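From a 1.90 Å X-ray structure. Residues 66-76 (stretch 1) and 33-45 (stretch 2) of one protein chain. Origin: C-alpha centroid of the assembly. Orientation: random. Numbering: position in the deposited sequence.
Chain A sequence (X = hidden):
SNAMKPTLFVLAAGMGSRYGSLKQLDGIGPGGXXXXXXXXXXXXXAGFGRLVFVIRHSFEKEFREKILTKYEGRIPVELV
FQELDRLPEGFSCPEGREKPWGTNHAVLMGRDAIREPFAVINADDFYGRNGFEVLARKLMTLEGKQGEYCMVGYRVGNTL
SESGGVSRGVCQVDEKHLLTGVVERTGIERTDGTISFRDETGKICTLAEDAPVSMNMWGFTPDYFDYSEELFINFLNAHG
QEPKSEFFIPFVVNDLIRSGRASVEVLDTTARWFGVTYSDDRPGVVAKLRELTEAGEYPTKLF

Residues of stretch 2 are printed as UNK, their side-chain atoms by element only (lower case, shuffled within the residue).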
# COMPACT_ATOMS: atom_id res chain seq x y z
N LYS A 66 -4.64 -16.34 13.68
CA LYS A 66 -3.43 -16.71 12.96
C LYS A 66 -2.47 -15.55 12.76
O LYS A 66 -1.27 -15.76 12.57
CB LYS A 66 -3.78 -17.29 11.58
CG LYS A 66 -4.46 -18.67 11.59
CD LYS A 66 -4.81 -19.09 10.15
CE LYS A 66 -4.99 -20.59 10.00
NZ LYS A 66 -6.16 -21.09 10.76
N ILE A 67 -2.97 -14.32 12.78
CA ILE A 67 -2.10 -13.17 12.50
C ILE A 67 -1.86 -12.27 13.71
O ILE A 67 -0.71 -12.00 14.07
CB ILE A 67 -2.61 -12.38 11.28
CG1 ILE A 67 -2.59 -13.30 10.04
CG2 ILE A 67 -1.77 -11.11 11.06
CD1 ILE A 67 -2.87 -12.60 8.73
N LEU A 68 -2.92 -11.81 14.37
CA LEU A 68 -2.74 -10.92 15.52
C LEU A 68 -1.92 -11.57 16.64
O LEU A 68 -1.22 -10.87 17.38
CB LEU A 68 -4.07 -10.42 16.08
CG LEU A 68 -4.72 -9.31 15.26
CD1 LEU A 68 -5.76 -8.57 16.11
CD2 LEU A 68 -3.67 -8.34 14.72
N THR A 69 -2.02 -12.88 16.78
CA THR A 69 -1.30 -13.59 17.83
C THR A 69 0.21 -13.49 17.61
O THR A 69 1.00 -13.62 18.55
CB THR A 69 -1.67 -15.07 17.87
OG1 THR A 69 -1.57 -15.62 16.55
CG2 THR A 69 -3.09 -15.25 18.39
N LYS A 70 0.62 -13.27 16.36
CA LYS A 70 2.05 -13.15 16.07
C LYS A 70 2.64 -11.84 16.60
O LYS A 70 3.81 -11.79 16.97
CB LYS A 70 2.32 -13.27 14.56
CG LYS A 70 2.12 -14.69 14.00
CD LYS A 70 2.59 -14.82 12.54
CE LYS A 70 1.66 -14.09 11.57
NZ LYS A 70 2.08 -14.24 10.13
N TYR A 71 1.81 -10.80 16.64
CA TYR A 71 2.31 -9.45 16.95
C TYR A 71 1.92 -8.94 18.34
O TYR A 71 2.55 -8.02 18.85
CB TYR A 71 1.85 -8.43 15.89
CG TYR A 71 2.01 -8.90 14.47
CD1 TYR A 71 3.18 -9.54 14.06
CD2 TYR A 71 1.01 -8.70 13.52
CE1 TYR A 71 3.33 -9.98 12.75
CE2 TYR A 71 1.15 -9.12 12.21
CZ TYR A 71 2.32 -9.76 11.83
OH TYR A 71 2.47 -10.21 10.53
N GLU A 72 0.89 -9.51 18.94
CA GLU A 72 0.40 -8.99 20.22
C GLU A 72 1.53 -8.98 21.25
O GLU A 72 2.30 -9.94 21.37
CB GLU A 72 -0.79 -9.79 20.74
CG GLU A 72 -1.44 -9.18 21.98
CD GLU A 72 -2.52 -10.06 22.58
OE1 GLU A 72 -3.71 -9.82 22.28
OE2 GLU A 72 -2.18 -10.99 23.35
N GLY A 73 1.62 -7.90 22.01
CA GLY A 73 2.69 -7.81 22.99
C GLY A 73 4.02 -7.35 22.41
O GLY A 73 4.87 -6.89 23.17
N ARG A 74 4.21 -7.47 21.10
CA ARG A 74 5.43 -6.96 20.47
C ARG A 74 5.24 -5.49 20.10
O ARG A 74 6.18 -4.69 20.10
CB ARG A 74 5.76 -7.74 19.19
CG ARG A 74 5.91 -9.25 19.35
CD ARG A 74 7.31 -9.62 19.82
NE ARG A 74 7.56 -11.05 19.68
CZ ARG A 74 8.35 -11.59 18.75
NH1 ARG A 74 8.51 -12.91 18.70
NH2 ARG A 74 8.99 -10.81 17.88
N ILE A 75 4.01 -5.15 19.74
CA ILE A 75 3.66 -3.80 19.30
C ILE A 75 2.14 -3.70 19.42
O ILE A 75 1.44 -4.70 19.22
CB ILE A 75 4.11 -3.55 17.84
CG1 ILE A 75 3.77 -2.11 17.41
CG2 ILE A 75 3.45 -4.54 16.87
CD1 ILE A 75 4.29 -1.74 16.05
N PRO A 76 1.62 -2.51 19.77
CA PRO A 76 0.16 -2.36 19.84
C PRO A 76 -0.48 -2.63 18.48
O PRO A 76 0.07 -2.24 17.45
CB PRO A 76 -0.03 -0.89 20.22
CG PRO A 76 1.25 -0.52 20.94
CD PRO A 76 2.32 -1.28 20.19
N UNK A 33 8.14 -17.37 8.00
CA UNK A 33 7.44 -16.09 8.15
C UNK A 33 6.86 -15.59 6.83
O UNK A 33 7.39 -15.88 5.76
o UNK A 33 10.09 -15.91 10.21
c UNK A 33 8.37 -15.05 8.78
c UNK A 33 8.91 -15.50 10.14
o UNK A 33 8.15 -15.45 11.13
N UNK A 34 5.76 -14.83 6.91
CA UNK A 34 5.09 -14.28 5.74
C UNK A 34 5.70 -12.94 5.32
O UNK A 34 6.43 -12.32 6.08
c UNK A 34 3.61 -14.02 6.04
c UNK A 34 2.94 -15.30 6.59
o UNK A 34 3.51 -12.98 7.03
N UNK A 35 5.36 -12.48 4.12
CA UNK A 35 5.82 -11.16 3.69
C UNK A 35 5.37 -10.08 4.67
O UNK A 35 6.14 -9.19 5.03
c UNK A 35 6.16 -11.66 1.28
c UNK A 35 5.34 -10.84 2.28
c UNK A 35 5.67 -11.56 -0.13
c UNK A 35 5.50 -9.34 1.99
N UNK A 36 4.12 -10.17 5.12
CA UNK A 36 3.60 -9.22 6.11
C UNK A 36 4.49 -9.17 7.35
O UNK A 36 4.74 -8.10 7.91
c UNK A 36 1.65 -8.69 7.64
c UNK A 36 2.16 -9.56 6.50
se UNK A 36 -0.03 -9.37 8.35
c UNK A 36 -1.05 -9.15 6.73
N UNK A 37 4.95 -10.34 7.79
CA UNK A 37 5.85 -10.44 8.94
C UNK A 37 7.13 -9.62 8.75
O UNK A 37 7.59 -8.96 9.68
c UNK A 37 6.25 -11.89 9.22
c UNK A 37 5.10 -12.74 9.78
o UNK A 37 5.18 -13.98 9.66
o UNK A 37 4.12 -12.17 10.32
N UNK A 38 7.74 -9.70 7.56
CA UNK A 38 8.93 -8.87 7.29
C UNK A 38 8.60 -7.38 7.40
O UNK A 38 9.38 -6.61 7.96
c UNK A 38 10.09 -12.99 5.83
c UNK A 38 12.15 -11.94 6.47
c UNK A 38 9.55 -9.21 5.92
c UNK A 38 11.55 -10.69 6.36
c UNK A 38 9.48 -11.73 5.73
c UNK A 38 11.41 -13.08 6.20
c UNK A 38 10.21 -10.57 5.98
o UNK A 38 12.01 -14.33 6.32
N UNK A 39 7.43 -6.98 6.91
CA UNK A 39 7.03 -5.56 7.01
C UNK A 39 6.90 -5.12 8.46
O UNK A 39 7.39 -4.05 8.83
o UNK A 39 5.89 -5.40 4.89
c UNK A 39 5.71 -5.30 6.29
N UNK A 40 6.23 -5.93 9.26
CA UNK A 40 6.02 -5.59 10.66
C UNK A 40 7.35 -5.55 11.41
O UNK A 40 7.61 -4.63 12.18
c UNK A 40 4.94 -6.25 12.87
c UNK A 40 3.63 -6.40 10.70
c UNK A 40 5.01 -6.54 11.36
N UNK A 41 8.20 -6.55 11.17
CA UNK A 41 9.53 -6.57 11.77
C UNK A 41 10.29 -5.28 11.45
O UNK A 41 10.89 -4.64 12.34
c UNK A 41 11.60 -8.06 12.02
c UNK A 41 11.62 -8.83 13.19
c UNK A 41 13.98 -7.79 12.23
c UNK A 41 12.80 -9.08 13.86
c UNK A 41 13.98 -8.55 13.38
o UNK A 41 15.15 -8.79 14.05
c UNK A 41 10.30 -7.80 11.28
c UNK A 41 12.79 -7.55 11.55
N UNK A 42 10.31 -4.89 10.18
CA UNK A 42 11.06 -3.69 9.80
C UNK A 42 10.38 -2.42 10.32
O UNK A 42 11.07 -1.46 10.68
c UNK A 42 12.39 -4.54 7.80
o UNK A 42 12.37 -4.95 6.63
o UNK A 42 13.30 -4.83 8.61
c UNK A 42 11.26 -3.62 8.28
N UNK A 43 9.05 -2.41 10.39
CA UNK A 43 8.38 -1.21 10.88
C UNK A 43 8.75 -1.00 12.34
O UNK A 43 9.01 0.12 12.79
c UNK A 43 6.84 -1.32 10.71
N UNK A 44 8.78 -2.10 13.10
CA UNK A 44 9.18 -2.01 14.50
C UNK A 44 10.61 -1.48 14.59
O UNK A 44 10.87 -0.54 15.35
c UNK A 44 9.78 -3.31 16.58
c UNK A 44 9.07 -3.37 15.23
c UNK A 44 7.36 -5.18 15.92
c UNK A 44 7.58 -3.75 15.38
N UNK A 45 11.52 -2.06 13.82
CA UNK A 45 12.92 -1.63 13.84
C UNK A 45 13.05 -0.15 13.47
O UNK A 45 13.93 0.55 13.99
n UNK A 45 15.17 -4.78 11.22
n UNK A 45 15.75 -5.94 9.29
c UNK A 45 14.09 -3.87 13.31
c UNK A 45 15.97 -5.62 10.57
c UNK A 45 13.78 -2.45 12.87
c UNK A 45 15.36 -4.40 12.62
n UNK A 45 17.01 -6.18 11.20
O HOH W 1 0.86 -12.65 8.05

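Position 33 carries two carbons, the second bearing two oxygens, and a flat end with two oxygens and no further carbon is D33. It makes no contact with stretch 1, and its carboxylate is satisfied elsewhere in the structure. At position 34 one carbon holds an oxygen and a carbon, and the oxygen lies 3.6 Å from K70 NZ; this branched pattern is T34. Its hydroxyl OG1 accepts from the backbone N of position 37 at 3.1 Å, which makes it the N-cap of the helix that begins at the next residue. A water also bridges this OG1 and K70 NZ, lying 2.9 Å from each.

Position 35 has four carbons, forked at the first, with one arm two carbons long: I35, an apolar side chain suited to a buried place out of reach of stretch 1. Position 36 is an unbranched run of two carbons, a selenium and a carbon, and its selenium lies 3.7 Å from I67 CG2, so it is selenomethionine, M36. Its long, unbranched chain carries SE out to where I67 and Y71 meet, with SE also 4.0 Å from Y71 CE2, at the edge of the ring.

Position 37 again shows two carbons, the second carrying two oxygens, one of them 2.6 Å from Y71 OH. This is D37, and its short carboxylate serves both stretches. OD1 accepts from Y71 OH and, at 2.9 Å, from K70 NZ in a salt bridge; OD2 accepts a hydrogen bond from T34 N at 2.9 Å, so the carboxylate also ties back to the capping residue.

Position 38 has one carbon and a six-membered carbon ring bearing an oxygen: Y38, whose CA-to-CB bond points away from stretch 1, so its large ring is buried without entering this contact. Position 39, one carbon and one oxygen, is S39, small and buried, without a contact here. Position 40 has three carbons, one carrying the other two, and one lies 3.8 Å from Y71 CZ, hence V40. Its compact branch fits over the Y71 ring, with CG2 4.1 Å from the ring centroid and close to the ring normal, a CH-pi contact.

Position 41 again has one carbon, then a ring of six carbons bearing one oxygen: Y41, its CA-to-CB bond directed away, leaving its bulk clear of stretch 1. Position 42 has two carbons, the second with two oxygens, out of reach of stretch 1: D42, an acid that can pair with a base. The single carbon at position 43 gives A43; it points toward stretch 1 but is too short for contact. Position 44 has four carbons forked at the first, with a two-carbon arm; one carbon lies 3.9 Å from I75 CD1, and it is I44, whose CG1 makes this apolar match. Position 45 has three carbons, a nitrogen and a carbon bearing two more nitrogens: R45, whose NH2 forms a salt bridge with D42 OD1 at 2.8 Å.

The contact follows the helical repeat: positions 36, 37, 40 and 44 present side chains to stretch 1, whose helix runs in a similar direction, at 27°. Y71 lies at its heart, with its hydroxyl bound to D37, its face under V40 and its edge beside M36. The charge of K70 is answered by D37, while I67 and I75 extend the apolar packing to M36 and I44.

Stretch 2, residues 33-45: DTIMDYSVYDAIR
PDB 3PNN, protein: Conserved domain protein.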